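Abbfa_003403 (Acinetobacter baumannii, PDB 4ZXH) probably assembles a peptide product as a nonribosomal peptide synthetase, joining condensation, adenylation, carrier and thioesterase domains in one chain. Local coordinates at residues N433-Q436 against L437-V441; R877-L880 against G881-E884. All coordinates share one frame; numbering follows the deposited sequence.

Contact 1: residues N433-Q436 against L437-V441; sequences NMVQ and LLQAV
Val435 and Gln439 are joined one helical turn apart by a backbone bond from Gln439 N to Val435 O, 2.9 Å long and nearly straight at 176°. The same i to i+4 pattern, the signature of an alpha-helix, runs through the whole stretch: Leu437 N bonds to Asn433 O and Leu438 N to Met434 O, while Ala440 N meets Gln436 O at 3.2 Å in the most bent bond of the four (138°).

Side-chain contacts follow the same spacing. Leu437 keeps CG beside its own backbone N (chi1 -69°), which swings the isobutyl group back over the preceding turn; there CD1 lies 3.5 Å from Asn433 ND2, the two side chains passing each other at a slant with the methyl beside the amide nitrogen. That nitrogen donates to the carbonyl of Pro806, and the Asn433 side chain also touches Thr857, so this end of the contact ties the helix to the adenylation part of the chain. On another side of the helix, Val435 CG1 approaches Gln439 CG to 4.3 Å, a loose aliphatic contact at the base of the glutamine. Beyond CG the Gln439 chain bends, and its amide turns off to bond through NE2 to the carbonyl of Arg235.

Successive side chains of helix 428-447 thus serve different neighbours. Met434 and Leu437 pack on Leu270 of helix 255-271, where Val441 adds a contact with Val265. Met434 also touches Ile403 of strand 403-411, and Leu438 lies on Leu405 of that strand; Val435 and Gln439 meet Phe234 of strand 229-235. Its apolar side chains therefore pack against two strands of one mixed sheet and a neighbouring helix, all within the condensation-domain region.

Contact 2: residues R877-L880 against G881-E884; sequences RIEL and GEIE
Glu879 OE2 is gripped by two groups, Arg877 NH2 and His864 ND1, while the carboxylate of Glu882 lies against the base of the same side chain. The arginine forms a salt bridge at 2.9 Å, meeting OE2 nearly along the C-O axis, although Arg877 is poorly ordered. The extended chain of Glu882 reaches back across Glu879, bringing OE2 to 3.7 Å from Glu879 CB, with the two carboxylate planes 51° apart. Glu879 itself bends at chi2 (-60°).

Backbone bonds mark the passage from loop into helix 880-888. Glu882 N donates to Glu879 O at 2.9 Å, from 40° above the carbonyl plane, a bond spanning three residues. One residue on, Leu880 O receives Glu884 N at 3.1 Å, and i to i+4 spacing begins. Glu884 in turn accepts Val898 N of strand 893-903 through its OE2.

A small apolar contact lies beside this polar chemistry. Ile878 CG2 touches Ile883 CD1 at 3.9 Å, the branches crossing at an angle, while Ile883 and Leu880 both rest on Val898 and Leu910 of the adjoining strands.

The sequence RIELGEIE matches the A8 core motif of adenylation domains. Within it, the charge of Glu879 is probably offset in part by its partners. Glu882 OE2 stands 5.1 Å from Glu879 OE1, so the carboxylate lies over CB with the charged ends apart, and the acidic start of the helix would be expected to suit its partial positive charge.

In the fold
Both contacts are local, but they illustrate different stages of a helix. Contact 1 lies in the middle of helix 428-447, in the condensation-domain region and 29 Å from the centre of the chain; contact 2 marks the start of helix 880-888, at the adenylation C-terminal region and only 9 Å from that centre. Each is partly buried, with apolar side chains against strands, yet contact 1 has no charged side chain whereas contact 2 gathers three glutamates and an arginine. Their centres are 28 Å apart and their nearest atoms about 14 Å, so they do not touch and hold separate elements, one following the other along the chain.

Contact 1: residues N433-Q436 against L437-V441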
ATOM      1  N   ASN A 433     -20.868  -5.919 -13.143  1.00 35.91           N
ATOM      2  CA  ASN A 433     -20.461  -5.054 -14.245  1.00 40.99           C
ATOM      3  C   ASN A 433     -19.357  -5.588 -15.146  1.00 36.47           C
ATOM      4  O   ASN A 433     -19.467  -5.486 -16.370  1.00 37.79           O
ATOM      5  CB  ASN A 433     -20.001  -3.712 -13.715  1.00 43.12           C
ATOM      6  CG  ASN A 433     -20.088  -2.648 -14.747  1.00 49.65           C
ATOM      7  OD1 ASN A 433     -21.096  -2.534 -15.445  1.00 58.67           O
ATOM      8  ND2 ASN A 433     -18.983  -1.935 -14.948  1.00 43.43           N
ATOM      9  N   MET A 434     -18.280  -6.098 -14.545  1.00 40.72           N
ATOM     10  CA  MET A 434     -17.207  -6.718 -15.312  1.00 43.98           C
ATOM     11  C   MET A 434     -17.735  -7.881 -16.147  1.00 48.62           C
ATOM     12  O   MET A 434     -17.317  -8.064 -17.292  1.00 54.09           O
ATOM     13  CB  MET A 434     -16.087  -7.193 -14.388  1.00 47.32           C
ATOM     14  CG  MET A 434     -15.037  -6.138 -14.084  1.00 53.09           C
ATOM     15  SD  MET A 434     -13.687  -6.671 -12.999  1.00 57.38           S
ATOM     16  CE  MET A 434     -14.452  -6.449 -11.398  1.00 35.79           C
ATOM     17  N   VAL A 435     -18.659  -8.658 -15.591  1.00 44.28           N
ATOM     18  CA  VAL A 435     -19.208  -9.774 -16.351  1.00 49.63           C
ATOM     19  C   VAL A 435     -20.019  -9.260 -17.532  1.00 48.46           C
ATOM     20  O   VAL A 435     -19.859  -9.741 -18.657  1.00 42.91           O
ATOM     21  CB  VAL A 435     -20.063 -10.695 -15.474  1.00 47.77           C
ATOM     22  CG1 VAL A 435     -20.869 -11.662 -16.331  1.00 36.71           C
ATOM     23  CG2 VAL A 435     -19.159 -11.459 -14.514  1.00 44.76           C
ATOM     24  N   GLN A 436     -20.848  -8.250 -17.293  1.00 49.15           N
ATOM     25  CA  GLN A 436     -21.666  -7.697 -18.371  1.00 50.64           C
ATOM     26  C   GLN A 436     -20.804  -7.090 -19.473  1.00 43.14           C
ATOM     27  O   GLN A 436     -21.166  -7.154 -20.644  1.00 44.31           O
ATOM     28  CB  GLN A 436     -22.651  -6.665 -17.824  1.00 56.37           C
ATOM     29  CG  GLN A 436     -23.760  -7.295 -16.996  1.00 72.96           C
ATOM     30  CD  GLN A 436     -24.832  -6.309 -16.592  1.00 87.55           C
ATOM     31  OE1 GLN A 436     -24.677  -5.094 -16.767  1.00 94.47           O
ATOM     32  NE2 GLN A 436     -25.931  -6.824 -16.043  1.00 84.81           N
ATOM     33  N   LEU A 437     -19.654  -6.533 -19.100  1.00 40.07           N
ATOM     34  CA  LEU A 437     -18.745  -5.921 -20.070  1.00 45.89           C
ATOM     35  C   LEU A 437     -17.987  -6.971 -20.886  1.00 52.00           C
ATOM     36  O   LEU A 437     -17.759  -6.789 -22.086  1.00 56.53           O
ATOM     37  CB  LEU A 437     -17.767  -4.984 -19.355  1.00 47.25           C
ATOM     38  CG  LEU A 437     -18.436  -3.727 -18.783  1.00 48.15           C
ATOM     39  CD1 LEU A 437     -17.482  -2.881 -17.963  1.00 48.25           C
ATOM     40  CD2 LEU A 437     -19.051  -2.898 -19.887  1.00 48.57           C
ATOM     41  N   LEU A 438     -17.608  -8.067 -20.235  1.00 48.03           N
ATOM     42  CA  LEU A 438     -17.027  -9.214 -20.923  1.00 46.66           C
ATOM     43  C   LEU A 438     -18.002  -9.778 -21.952  1.00 52.49           C
ATOM     44  O   LEU A 438     -17.632 -10.023 -23.102  1.00 54.39           O
ATOM     45  CB  LEU A 438     -16.635 -10.301 -19.914  1.00 45.01           C
ATOM     46  CG  LEU A 438     -15.969 -11.564 -20.471  1.00 40.52           C
ATOM     47  CD1 LEU A 438     -14.854 -11.211 -21.449  1.00 42.92           C
ATOM     48  CD2 LEU A 438     -15.405 -12.406 -19.344  1.00 36.45           C
ATOM     49  N   GLN A 439     -19.242  -9.992 -21.518  1.00 52.94           N
ATOM     50  CA  GLN A 439     -20.330 -10.410 -22.399  1.00 54.04           C
ATOM     51  C   GLN A 439     -20.327  -9.526 -23.657  1.00 51.60           C
ATOM     52  O   GLN A 439     -20.461 -10.011 -24.781  1.00 50.91           O
ATOM     53  CB  GLN A 439     -21.686 -10.307 -21.669  1.00 58.12           C
ATOM     54  CG  GLN A 439     -21.923 -11.261 -20.480  1.00 55.98           C
ATOM     55  CD  GLN A 439     -22.269 -12.673 -20.896  1.00 71.85           C
ATOM     56  OE1 GLN A 439     -21.394 -13.500 -21.112  1.00 82.91           O
ATOM     57  NE2 GLN A 439     -23.558 -12.959 -21.003  1.00 78.90           N
ATOM     58  N   ALA A 440     -20.137  -8.226 -23.452  1.00 49.86           N
ATOM     59  CA  ALA A 440     -20.197  -7.241 -24.529  1.00 50.96           C
ATOM     60  C   ALA A 440     -19.017  -7.335 -25.487  1.00 49.67           C
ATOM     61  O   ALA A 440     -19.204  -7.338 -26.706  1.00 55.03           O
ATOM     62  CB  ALA A 440     -20.279  -5.853 -23.951  1.00 47.22           C
ATOM     63  N   VAL A 441     -17.807  -7.400 -24.936  1.00 47.83           N
ATOM     64  CA  VAL A 441     -16.601  -7.578 -25.745  1.00 49.63           C
ATOM     65  C   VAL A 441     -16.709  -8.819 -26.615  1.00 52.97           C
ATOM     66  O   VAL A 441     -16.428  -8.774 -27.808  1.00 53.05           O
ATOM     67  CB  VAL A 441     -15.326  -7.694 -24.879  1.00 48.50           C
ATOM     68  CG1 VAL A 441     -14.128  -8.079 -25.737  1.00 43.42           C
ATOM     69  CG2 VAL A 441     -15.050  -6.395 -24.174  1.00 50.97           C
TER

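Contact 2: residues R877-L880 against G881-E884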
ATOM      1  N   ARG A 877      -1.214   3.916 -11.745  1.00 61.90           N
ATOM      2  CA  ARG A 877      -1.716   5.153 -11.169  1.00 59.14           C
ATOM      3  C   ARG A 877      -1.964   5.004  -9.665  1.00 49.90           C
ATOM      4  O   ARG A 877      -2.159   3.903  -9.169  1.00 45.19           O
ATOM      5  CB  ARG A 877      -2.981   5.604 -11.899  1.00 70.83           C
ATOM      6  CG  ARG A 877      -4.146   4.638 -11.819  1.00 88.84           C
ATOM      7  CD  ARG A 877      -5.359   5.208 -12.551  1.00105.83           C
ATOM      8  NE  ARG A 877      -5.809   6.458 -11.932  1.00113.62           N
ATOM      9  CZ  ARG A 877      -6.636   6.534 -10.892  1.00108.45           C
ATOM     10  NH1 ARG A 877      -7.125   5.423 -10.343  1.00104.87           N
ATOM     11  NH2 ARG A 877      -6.972   7.724 -10.404  1.00100.99           N
ATOM     12  N   ILE A 878      -1.925   6.128  -8.951  1.00 50.49           N
ATOM     13  CA  ILE A 878      -2.024   6.155  -7.494  1.00 47.35           C
ATOM     14  C   ILE A 878      -3.236   6.982  -7.075  1.00 48.06           C
ATOM     15  O   ILE A 878      -3.548   7.988  -7.707  1.00 52.49           O
ATOM     16  CB  ILE A 878      -0.751   6.774  -6.833  1.00 47.25           C
ATOM     17  CG1 ILE A 878       0.524   6.062  -7.280  1.00 44.49           C
ATOM     18  CG2 ILE A 878      -0.835   6.720  -5.315  1.00 39.17           C
ATOM     19  CD1 ILE A 878       0.768   4.780  -6.563  1.00 41.73           C
ATOM     20  N   GLU A 879      -3.917   6.556  -6.017  1.00 43.70           N
ATOM     21  CA  GLU A 879      -4.932   7.382  -5.377  1.00 39.52           C
ATOM     22  C   GLU A 879      -4.311   8.179  -4.227  1.00 37.96           C
ATOM     23  O   GLU A 879      -4.323   7.720  -3.077  1.00 39.69           O
ATOM     24  CB  GLU A 879      -6.078   6.516  -4.854  1.00 42.80           C
ATOM     25  CG  GLU A 879      -7.142   6.242  -5.878  1.00 56.31           C
ATOM     26  CD  GLU A 879      -7.793   7.513  -6.389  1.00 68.58           C
ATOM     27  OE1 GLU A 879      -8.189   8.362  -5.558  1.00 67.69           O
ATOM     28  OE2 GLU A 879      -7.906   7.663  -7.624  1.00 76.88           O
ATOM     29  N   LEU A 880      -3.788   9.369  -4.528  1.00 34.20           N
ATOM     30  CA  LEU A 880      -3.006  10.143  -3.552  1.00 33.40           C
ATOM     31  C   LEU A 880      -3.727  10.320  -2.212  1.00 33.74           C
ATOM     32  O   LEU A 880      -3.117  10.216  -1.150  1.00 36.29           O
ATOM     33  CB  LEU A 880      -2.640  11.511  -4.135  1.00 30.45           C
ATOM     34  CG  LEU A 880      -1.703  11.426  -5.343  1.00 36.81           C
ATOM     35  CD1 LEU A 880      -1.549  12.767  -6.038  1.00 24.42           C
ATOM     36  CD2 LEU A 880      -0.346  10.861  -4.924  1.00 35.44           C
ATOM     37  N   GLY A 881      -5.030  10.548  -2.265  1.00 25.16           N
ATOM     38  CA  GLY A 881      -5.807  10.769  -1.058  1.00 25.55           C
ATOM     39  C   GLY A 881      -5.834   9.607  -0.079  1.00 31.54           C
ATOM     40  O   GLY A 881      -6.032   9.816   1.119  1.00 26.10           O
ATOM     41  N   GLU A 882      -5.640   8.381  -0.560  1.00 29.57           N
ATOM     42  CA  GLU A 882      -5.603   7.258   0.364  1.00 26.71           C
ATOM     43  C   GLU A 882      -4.347   7.355   1.209  1.00 33.57           C
ATOM     44  O   GLU A 882      -4.377   7.105   2.425  1.00 30.22           O
ATOM     45  CB  GLU A 882      -5.658   5.935  -0.371  1.00 38.67           C
ATOM     46  CG  GLU A 882      -6.938   5.756  -1.158  1.00 52.09           C
ATOM     47  CD  GLU A 882      -6.964   4.458  -1.927  1.00 61.07           C
ATOM     48  OE1 GLU A 882      -5.996   3.680  -1.796  1.00 64.93           O
ATOM     49  OE2 GLU A 882      -7.947   4.219  -2.661  1.00 68.98           O
ATOM     50  N   ILE A 883      -3.242   7.750   0.580  1.00 28.69           N
ATOM     51  CA  ILE A 883      -2.030   8.014   1.346  1.00 27.23           C
ATOM     52  C   ILE A 883      -2.264   9.151   2.345  1.00 27.66           C
ATOM     53  O   ILE A 883      -1.836   9.069   3.501  1.00 33.37           O
ATOM     54  CB  ILE A 883      -0.850   8.365   0.435  1.00 28.28           C
ATOM     55  CG1 ILE A 883      -0.786   7.395  -0.749  1.00 25.19           C
ATOM     56  CG2 ILE A 883       0.468   8.377   1.218  1.00 22.22           C
ATOM     57  CD1 ILE A 883       0.347   7.698  -1.724  1.00 22.67           C
ATOM     58  N   GLU A 884      -2.957  10.204   1.912  1.00 30.19           N
ATOM     59  CA  GLU A 884      -3.213  11.359   2.790  1.00 27.55           C
ATOM     60  C   GLU A 884      -4.047  10.974   4.009  1.00 30.59           C
ATOM     61  O   GLU A 884      -3.771  11.433   5.120  1.00 30.75           O
ATOM     62  CB  GLU A 884      -3.888  12.487   2.009  1.00 31.46           C
ATOM     63  CG  GLU A 884      -2.965  13.104   0.962  1.00 38.79           C
ATOM     64  CD  GLU A 884      -3.660  14.023  -0.031  1.00 44.87           C
ATOM     65  OE1 GLU A 884      -4.909  14.159   0.010  1.00 56.35           O
ATOM     66  OE2 GLU A 884      -2.935  14.604  -0.873  1.00 45.91           O
TER